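PDB 3TO3: petrobactin biosynthesis protein AsbB from Bacillus anthracis, which condenses spermidine with N(8)-citryl-spermidine or its 3,4-dihydroxybenzoyl derivative at the cost of ATP, a step in making the siderophore petrobactin. Local coordinates for residues P245-Q250 with V298-N303. Sequence-based numbering, arbitrary orientation.
Sequences PVHPWQ and VKVSLN. With ATP (adenosine-5'-triphosphate), chain E.
L302 lays its CD1 methyl over one face of the H247 imidazole, a CH-pi contact 3.9 Å from CD1 to the ring centroid; the same methyl also touches the W249 indole, CD1 3.9 Å from CE3. V300 CG2 comes up at the H247 ring edge. A helix-capping bond holds the imidazole in its rotation: H247, at the N-cap of helix 248-258, accepts from W249 N through ND1 (2.8 Å), W249 N lying in the ring plane. Y181 adds an edge-to-face ring contact. In the first turn of the helix, Q250 bends at chi2 (83°) and presents its amide to N303 as a two-bond clasp: N303 N donates to Q250 OE1 (2.7 Å), and Q250 NE2 donates nearly straight to N303 OD1 (2.9 Å). S365 binds both amides, through its carbonyl to Q250 NE2 and its hydroxyl to N303 OD1. A water bridges H247 N and S301 O, and P245 CG rests on V298 CG1. On strand 297-306, K299, which takes no part in the packing, runs extended to the ATP beta-phosphate, though the exact place of its NZ is doubtful; D459 is its salt-bridge partner. The contact thus packs a strand-to-helix turn with an N-cap against the ATP-binding strand of the IucA/IucC synthetase fold.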
loop_
_atom_site.group_PDB
_atom_site.type_symbol
_atom_site.label_atom_id
_atom_site.label_comp_id
_atom_site.label_asym_id
_atom_site.label_seq_id
_atom_site.Cartn_x
_atom_site.Cartn_y
_atom_site.Cartn_z
ATOM N N PRO B 245 -23.681 -5.918 5.091
ATOM C CA PRO B 245 -22.646 -6.633 5.841
ATOM C C PRO B 245 -21.241 -6.302 5.263
ATOM O O PRO B 245 -21.115 -6.191 4.049
ATOM C CB PRO B 245 -23.049 -8.094 5.678
ATOM C CG PRO B 245 -23.776 -8.138 4.376
ATOM C CD PRO B 245 -24.364 -6.771 4.106
ATOM N N VAL B 246 -20.221 -6.181 6.113
ATOM C CA VAL B 246 -18.901 -5.769 5.684
ATOM C C VAL B 246 -17.883 -6.748 6.249
ATOM O O VAL B 246 -17.987 -7.165 7.407
ATOM C CB VAL B 246 -18.582 -4.361 6.219
ATOM C CG1 VAL B 246 -17.241 -3.877 5.714
ATOM C CG2 VAL B 246 -19.690 -3.388 5.840
ATOM N N HIS B 247 -16.910 -7.140 5.433
ATOM C CA HIS B 247 -15.824 -7.975 5.935
ATOM C C HIS B 247 -15.126 -7.208 7.047
ATOM O O HIS B 247 -14.835 -6.051 6.883
ATOM C CB HIS B 247 -14.853 -8.254 4.807
ATOM C CG HIS B 247 -13.845 -9.304 5.122
ATOM N ND1 HIS B 247 -12.925 -9.172 6.140
ATOM C CD2 HIS B 247 -13.606 -10.507 4.544
ATOM C CE1 HIS B 247 -12.173 -10.259 6.185
ATOM N NE2 HIS B 247 -12.566 -11.083 5.229
ATOM N N PRO B 248 -14.847 -7.850 8.181
ATOM C CA PRO B 248 -14.207 -7.083 9.258
ATOM C C PRO B 248 -12.826 -6.545 8.878
ATOM O O PRO B 248 -12.466 -5.510 9.434
ATOM C CB PRO B 248 -14.107 -8.090 10.423
ATOM C CG PRO B 248 -14.144 -9.452 9.768
ATOM C CD PRO B 248 -14.937 -9.294 8.477
ATOM N N TRP B 249 -12.086 -7.181 7.963
ATOM C CA TRP B 249 -10.793 -6.581 7.522
ATOM C C TRP B 249 -11.072 -5.327 6.719
ATOM O O TRP B 249 -10.364 -4.324 6.840
ATOM C CB TRP B 249 -9.913 -7.508 6.651
ATOM C CG TRP B 249 -8.552 -6.931 6.323
ATOM C CD1 TRP B 249 -7.385 -7.159 6.998
ATOM C CD2 TRP B 249 -8.219 -6.024 5.249
ATOM N NE1 TRP B 249 -6.359 -6.470 6.414
ATOM C CE2 TRP B 249 -6.837 -5.761 5.344
ATOM C CE3 TRP B 249 -8.953 -5.432 4.204
ATOM C CZ2 TRP B 249 -6.163 -4.910 4.453
ATOM C CZ3 TRP B 249 -8.284 -4.593 3.300
ATOM C CH2 TRP B 249 -6.904 -4.337 3.440
ATOM N N GLN B 250 -12.106 -5.394 5.896
ATOM C CA GLN B 250 -12.461 -4.275 5.046
ATOM C C GLN B 250 -12.916 -3.105 5.899
ATOM O O GLN B 250 -12.534 -1.954 5.649
ATOM C CB GLN B 250 -13.546 -4.657 4.057
ATOM C CG GLN B 250 -13.929 -3.494 3.164
ATOM C CD GLN B 250 -12.975 -3.351 2.000
ATOM O OE1 GLN B 250 -11.848 -3.836 2.044
ATOM N NE2 GLN B 250 -13.425 -2.712 0.944
ATOM N N VAL B 298 -22.041 -14.965 1.551
ATOM C CA VAL B 298 -21.915 -13.535 1.416
ATOM C C VAL B 298 -20.644 -13.272 0.621
ATOM O O VAL B 298 -19.549 -13.775 0.966
ATOM C CB VAL B 298 -21.836 -12.906 2.807
ATOM C CG1 VAL B 298 -22.104 -11.490 2.730
ATOM C CG2 VAL B 298 -22.911 -13.501 3.657
ATOM N N LYS B 299 -20.790 -12.541 -0.473
ATOM C CA LYS B 299 -19.639 -12.110 -1.243
ATOM C C LYS B 299 -19.507 -10.618 -1.033
ATOM O O LYS B 299 -20.416 -9.845 -1.400
ATOM C CB LYS B 299 -19.782 -12.461 -2.728
ATOM C CG LYS B 299 -18.611 -12.034 -3.611
ATOM C CD LYS B 299 -18.748 -12.590 -5.029
ATOM C CE LYS B 299 -17.430 -12.528 -5.781
ATOM N NZ LYS B 299 -17.580 -12.979 -7.206
ATOM N N VAL B 300 -18.395 -10.211 -0.420
ATOM C CA VAL B 300 -18.275 -8.828 0.023
ATOM C C VAL B 300 -17.033 -8.153 -0.518
ATOM O O VAL B 300 -16.098 -8.819 -0.947
ATOM C CB VAL B 300 -18.300 -8.720 1.553
ATOM C CG1 VAL B 300 -19.639 -9.157 2.078
ATOM C CG2 VAL B 300 -17.197 -9.600 2.173
ATOM N N SER B 301 -17.048 -6.824 -0.529
ATOM C CA SER B 301 -15.913 -6.051 -1.026
ATOM C C SER B 301 -14.650 -6.306 -0.184
ATOM O O SER B 301 -14.721 -6.378 1.040
ATOM C CB SER B 301 -16.261 -4.570 -0.975
ATOM O OG SER B 301 -17.163 -4.254 -2.014
ATOM N N LEU B 302 -13.503 -6.472 -0.827
ATOM C CA LEU B 302 -12.265 -6.543 -0.067
ATOM C C LEU B 302 -11.185 -5.782 -0.790
ATOM O O LEU B 302 -10.861 -6.110 -1.927
ATOM C CB LEU B 302 -11.890 -7.996 0.107
ATOM C CG LEU B 302 -10.886 -8.384 1.175
ATOM C CD1 LEU B 302 -11.369 -8.006 2.591
ATOM C CD2 LEU B 302 -10.606 -9.892 1.026
ATOM N N ASN B 303 -10.549 -4.798 -0.171
ATOM C CA ASN B 303 -9.594 -4.138 -1.015
ATOM C C ASN B 303 -8.214 -4.708 -0.728
ATOM O O ASN B 303 -7.393 -4.093 -0.066
ATOM C CB ASN B 303 -9.583 -2.654 -0.607
ATOM C CG ASN B 303 -10.530 -1.795 -1.448
ATOM O OD1 ASN B 303 -11.768 -1.894 -1.343
ATOM N ND2 ASN B 303 -9.949 -0.935 -2.272
HETATM P PB ATP E . -14.515 -14.690 -6.620
HETATM O O1B ATP E . -14.460 -13.912 -5.330
HETATM O O2B ATP E . -14.914 -13.773 -7.746
HETATM O O3B ATP E . -15.530 -15.883 -6.472
HETATM P PA ATP E . -11.863 -14.474 -7.177
HETATM O O1A ATP E . -12.021 -13.152 -6.452
HETATM O O2A ATP E . -11.641 -14.300 -8.675
HETATM O O3A ATP E . -13.133 -15.342 -6.952
HETATM O "O5'" ATP E . -10.625 -15.203 -6.540
HETATM C "C5'" ATP E . -10.560 -16.579 -6.494
HETATM C "C4'" ATP E . -9.276 -17.153 -6.271
HETATM O "O4'" ATP E . -9.277 -18.553 -6.712
HETATM C "C3'" ATP E . -8.248 -16.467 -7.087
HETATM O "O3'" ATP E . -7.278 -15.934 -6.271
HETATM C "C2'" ATP E . -7.693 -17.516 -7.960
HETATM O "O2'" ATP E . -6.353 -17.337 -8.148
HETATM C "C1'" ATP E . -7.980 -18.756 -7.183
HETATM N N9 ATP E . -7.848 -19.991 -7.910
HETATM C C8 ATP E . -7.129 -21.043 -7.481
HETATM N N7 ATP E . -7.232 -22.013 -8.399
HETATM C C5 ATP E . -8.023 -21.590 -9.411
HETATM C C6 ATP E . -8.462 -22.187 -10.602
HETATM N N6 ATP E . -8.045 -23.525 -10.919
HETATM N N1 ATP E . -9.271 -21.487 -11.431
HETATM C C2 ATP E . -9.650 -20.230 -11.117
HETATM N N3 ATP E . -9.241 -19.627 -9.978
HETATM C C4 ATP E . -8.428 -20.280 -9.105
HETATM O O HOH W 1 -16.699 -5.677 2.928
#